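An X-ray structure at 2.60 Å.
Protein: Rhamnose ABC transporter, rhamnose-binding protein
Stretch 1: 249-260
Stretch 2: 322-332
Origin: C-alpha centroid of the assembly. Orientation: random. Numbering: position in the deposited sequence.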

# COMPACT_ATOMS: atom_id res chain seq x y z
N GLY A 249 5.50 3.58 7.78
CA GLY A 249 6.87 3.83 7.34
C GLY A 249 7.54 2.75 6.51
O GLY A 249 6.95 1.69 6.28
N LEU A 250 8.78 3.03 6.06
CA LEU A 250 9.60 2.14 5.24
C LEU A 250 10.69 1.45 6.08
O LEU A 250 11.45 2.15 6.76
N PRO A 251 10.82 0.10 6.03
CA PRO A 251 11.83 -0.59 6.86
C PRO A 251 13.26 -0.06 6.74
O PRO A 251 13.93 0.05 7.77
N ASN A 252 13.73 0.29 5.52
CA ASN A 252 15.09 0.79 5.26
C ASN A 252 15.38 2.12 5.95
O ASN A 252 16.47 2.29 6.51
N GLU A 253 14.43 3.07 5.90
CA GLU A 253 14.55 4.40 6.50
C GLU A 253 14.42 4.34 8.03
O GLU A 253 15.09 5.10 8.73
N MSE A 254 13.56 3.44 8.53
CA MSE A 254 13.21 3.29 9.93
C MSE A 254 14.13 2.36 10.73
O MSE A 254 14.11 2.44 11.96
N ARG A 255 14.90 1.49 10.06
CA ARG A 255 15.80 0.48 10.64
C ARG A 255 16.64 1.00 11.81
O ARG A 255 16.64 0.38 12.87
N SER A 256 17.34 2.13 11.61
CA SER A 256 18.21 2.75 12.62
C SER A 256 17.42 3.25 13.83
O SER A 256 17.88 3.06 14.95
N PHE A 257 16.23 3.85 13.61
CA PHE A 257 15.37 4.39 14.67
C PHE A 257 14.71 3.30 15.51
O PHE A 257 14.45 3.52 16.69
N VAL A 258 14.45 2.14 14.90
CA VAL A 258 13.83 0.99 15.57
C VAL A 258 14.86 0.37 16.54
O VAL A 258 14.50 -0.01 17.65
N LYS A 259 16.15 0.33 16.13
CA LYS A 259 17.25 -0.21 16.94
C LYS A 259 17.67 0.74 18.07
O LYS A 259 18.01 0.26 19.15
N ASP A 260 17.64 2.08 17.81
CA ASP A 260 17.95 3.14 18.78
C ASP A 260 17.01 3.12 19.96
O ASP A 260 17.42 3.38 21.10
N PHE A 322 5.86 -3.83 11.74
CA PHE A 322 7.31 -3.94 11.78
C PHE A 322 7.86 -3.46 13.11
O PHE A 322 7.55 -2.36 13.57
N ASN A 323 8.69 -4.31 13.73
CA ASN A 323 9.38 -4.07 15.00
C ASN A 323 10.82 -4.57 14.87
O ASN A 323 11.21 -5.02 13.79
N ALA A 324 11.61 -4.51 15.95
CA ALA A 324 13.02 -4.90 15.97
C ALA A 324 13.28 -6.40 15.72
O ALA A 324 14.43 -6.79 15.51
N ASP A 325 12.21 -7.22 15.69
CA ASP A 325 12.32 -8.67 15.48
C ASP A 325 12.15 -9.09 14.00
O ASP A 325 12.51 -10.22 13.66
N ASN A 326 11.62 -8.20 13.14
CA ASN A 326 11.41 -8.52 11.73
C ASN A 326 11.86 -7.39 10.77
O ASN A 326 11.75 -7.55 9.56
N ILE A 327 12.38 -6.26 11.32
CA ILE A 327 12.83 -5.09 10.55
C ILE A 327 13.94 -5.46 9.53
O ILE A 327 13.88 -4.97 8.40
N ASP A 328 14.89 -6.34 9.90
CA ASP A 328 16.02 -6.75 9.05
C ASP A 328 15.65 -7.85 8.03
O ASP A 328 16.52 -8.30 7.30
N LYS A 329 14.37 -8.26 7.98
CA LYS A 329 13.88 -9.29 7.07
C LYS A 329 13.25 -8.69 5.79
O LYS A 329 12.92 -9.44 4.87
N TYR A 330 13.09 -7.34 5.74
CA TYR A 330 12.47 -6.63 4.61
C TYR A 330 13.38 -5.54 4.05
O TYR A 330 13.95 -4.78 4.83
N ASP A 331 13.49 -5.44 2.71
CA ASP A 331 14.35 -4.44 2.05
C ASP A 331 13.60 -3.58 1.03
O ASP A 331 13.63 -3.86 -0.18
N PHE A 332 12.94 -2.51 1.52
CA PHE A 332 12.20 -1.53 0.72
C PHE A 332 11.98 -0.23 1.52
O PHE A 332 12.04 -0.28 2.77
OXT PHE A 332 11.82 0.84 0.90

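The helix 251-260 meets the C-terminal segment along a stripe formed by P251, N252, R255, V258 and K259. P251, in the first turn with a C-gamma exo pucker, points toward the other stretch and fills a pocket of apolar groups. Its CG sits over one face of the F322 ring, 4.2 Å from the centroid, in a CH-pi contact, while its CD lies 3.6 Å from F332 CE1. F332 has chi1 p; its CA-to-CB bond points away, yet the ring comes back to the proline. I327 (chi1 t, chi2 off-well at 91°) points inward and places CD1 3.6 Å from P251 O and 3.9 Å from V258 CG2. V258, also t, sets CG1 3.9 Å from A324 CB.

Polar side chains flank this apolar cluster. N252 (m) lies beside the chain terminus: its backbone N donates to F332 O (3.3 Å), its OD1 accepts a weak bond from F332 N (2.8 Å), and its ND2 donates to D331 OD1 (3.2 Å). R255 and K259 start sideways and reach in by length. With chi1 off-well at -145°, R255 lays CG 3.8 Å from I327 CG1, and its NH2 bonds weakly to Y330 O (3.4 Å). K259 (m, m, t, t) extends NZ to D328 OD2, a 3.4 Å salt bridge.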

# COMPACT_ATOMS: atom_id res chain seq x y z
CB LEU A 250 10.24 2.90 4.07
CG LEU A 250 9.31 3.43 2.98
CD1 LEU A 250 10.05 4.35 2.03
CD2 LEU A 250 8.65 2.29 2.20
CB PRO A 251 11.76 -2.04 6.36
CG PRO A 251 10.36 -2.20 5.90
CD PRO A 251 9.98 -0.87 5.30
CB ASN A 252 15.34 0.92 3.76
CG ASN A 252 15.45 -0.40 3.03
OD1 ASN A 252 14.76 -1.38 3.34
ND2 ASN A 252 16.32 -0.46 2.04
CB GLU A 253 13.46 5.33 5.94
CG GLU A 253 13.63 5.67 4.46
CD GLU A 253 12.54 6.53 3.84
OE1 GLU A 253 11.45 6.68 4.45
OE2 GLU A 253 12.76 7.03 2.71
CB MSE A 254 11.78 2.75 10.03
CG MSE A 254 10.74 3.68 9.43
SE MSE A 254 10.66 5.36 10.38
CE MSE A 254 9.62 4.73 11.79
CB ARG A 255 16.74 -0.08 9.56
CG ARG A 255 17.05 -1.56 9.74
CD ARG A 255 18.00 -2.10 8.69
NE ARG A 255 17.52 -1.90 7.31
CZ ARG A 255 16.61 -2.66 6.72
NH1 ARG A 255 16.04 -3.66 7.37
NH2 ARG A 255 16.25 -2.41 5.47
CB SER A 256 18.99 3.91 12.01
OG SER A 256 18.12 4.92 11.51
CB PHE A 257 14.30 5.31 14.08
CG PHE A 257 14.86 6.47 13.28
CD1 PHE A 257 15.54 7.50 13.92
CD2 PHE A 257 14.69 6.53 11.91
CE1 PHE A 257 16.06 8.57 13.18
CE2 PHE A 257 15.20 7.61 11.17
CZ PHE A 257 15.88 8.62 11.82
CB VAL A 258 13.26 -0.03 14.55
CG1 VAL A 258 12.73 -1.27 15.24
CG2 VAL A 258 12.15 0.59 13.71
CB LYS A 259 18.46 -0.55 16.06
CG LYS A 259 18.20 -1.64 15.00
CD LYS A 259 18.04 -3.03 15.58
CE LYS A 259 17.63 -4.01 14.50
NZ LYS A 259 17.36 -5.36 15.06
CB ASP A 260 17.81 4.54 18.13
CG ASP A 260 18.84 4.96 17.10
OD1 ASP A 260 19.62 4.09 16.64
OD2 ASP A 260 18.84 6.16 16.71
CB PHE A 322 7.97 -3.16 10.63
CG PHE A 322 7.50 -3.52 9.24
CD1 PHE A 322 6.41 -2.89 8.66
CD2 PHE A 322 8.18 -4.48 8.49
CE1 PHE A 322 5.99 -3.22 7.37
CE2 PHE A 322 7.75 -4.82 7.21
CZ PHE A 322 6.65 -4.19 6.66
CB ASN A 323 8.64 -4.74 16.17
CG ASN A 323 8.14 -6.13 15.89
OD1 ASN A 323 8.92 -7.07 15.66
ND2 ASN A 323 6.83 -6.30 15.91
CB ALA A 324 13.63 -4.49 17.30
CB ASP A 325 11.28 -9.41 16.34
CG ASP A 325 11.24 -8.95 17.79
OD1 ASP A 325 12.14 -9.33 18.55
OD2 ASP A 325 10.31 -8.19 18.14
CB ASN A 326 9.93 -8.86 11.48
CG ASN A 326 8.96 -7.70 11.62
OD1 ASN A 326 9.14 -6.79 12.45
ND2 ASN A 326 7.90 -7.72 10.83
CB ILE A 327 13.26 -3.91 11.48
CG1 ILE A 327 13.53 -2.61 10.69
CG2 ILE A 327 14.44 -4.25 12.41
CD1 ILE A 327 12.36 -1.71 10.54
CB ASP A 328 17.19 -7.23 9.93
CG ASP A 328 17.72 -6.20 10.91
OD1 ASP A 328 17.75 -5.00 10.56
OD2 ASP A 328 18.13 -6.60 12.02
CB LYS A 329 12.87 -10.21 7.79
CG LYS A 329 13.48 -11.06 8.89
CD LYS A 329 12.41 -11.81 9.67
CE LYS A 329 13.00 -12.64 10.78
NZ LYS A 329 11.95 -13.34 11.56
CB TYR A 330 11.13 -6.02 5.06
CG TYR A 330 10.12 -7.02 5.57
CD1 TYR A 330 9.24 -7.66 4.70
CD2 TYR A 330 10.04 -7.33 6.92
CE1 TYR A 330 8.31 -8.59 5.17
CE2 TYR A 330 9.11 -8.26 7.40
CZ TYR A 330 8.24 -8.88 6.52
OH TYR A 330 7.33 -9.79 7.00
CB ASP A 331 15.58 -5.10 1.40
CG ASP A 331 16.65 -4.12 0.95
OD1 ASP A 331 17.30 -3.51 1.83
OD2 ASP A 331 16.85 -3.97 -0.27
CB PHE A 332 10.85 -2.08 0.19
CG PHE A 332 9.98 -2.85 1.15
CD1 PHE A 332 9.07 -2.19 1.97
CD2 PHE A 332 10.03 -4.24 1.20
CE1 PHE A 332 8.24 -2.91 2.83
CE2 PHE A 332 9.21 -4.95 2.07
CZ PHE A 332 8.33 -4.29 2.89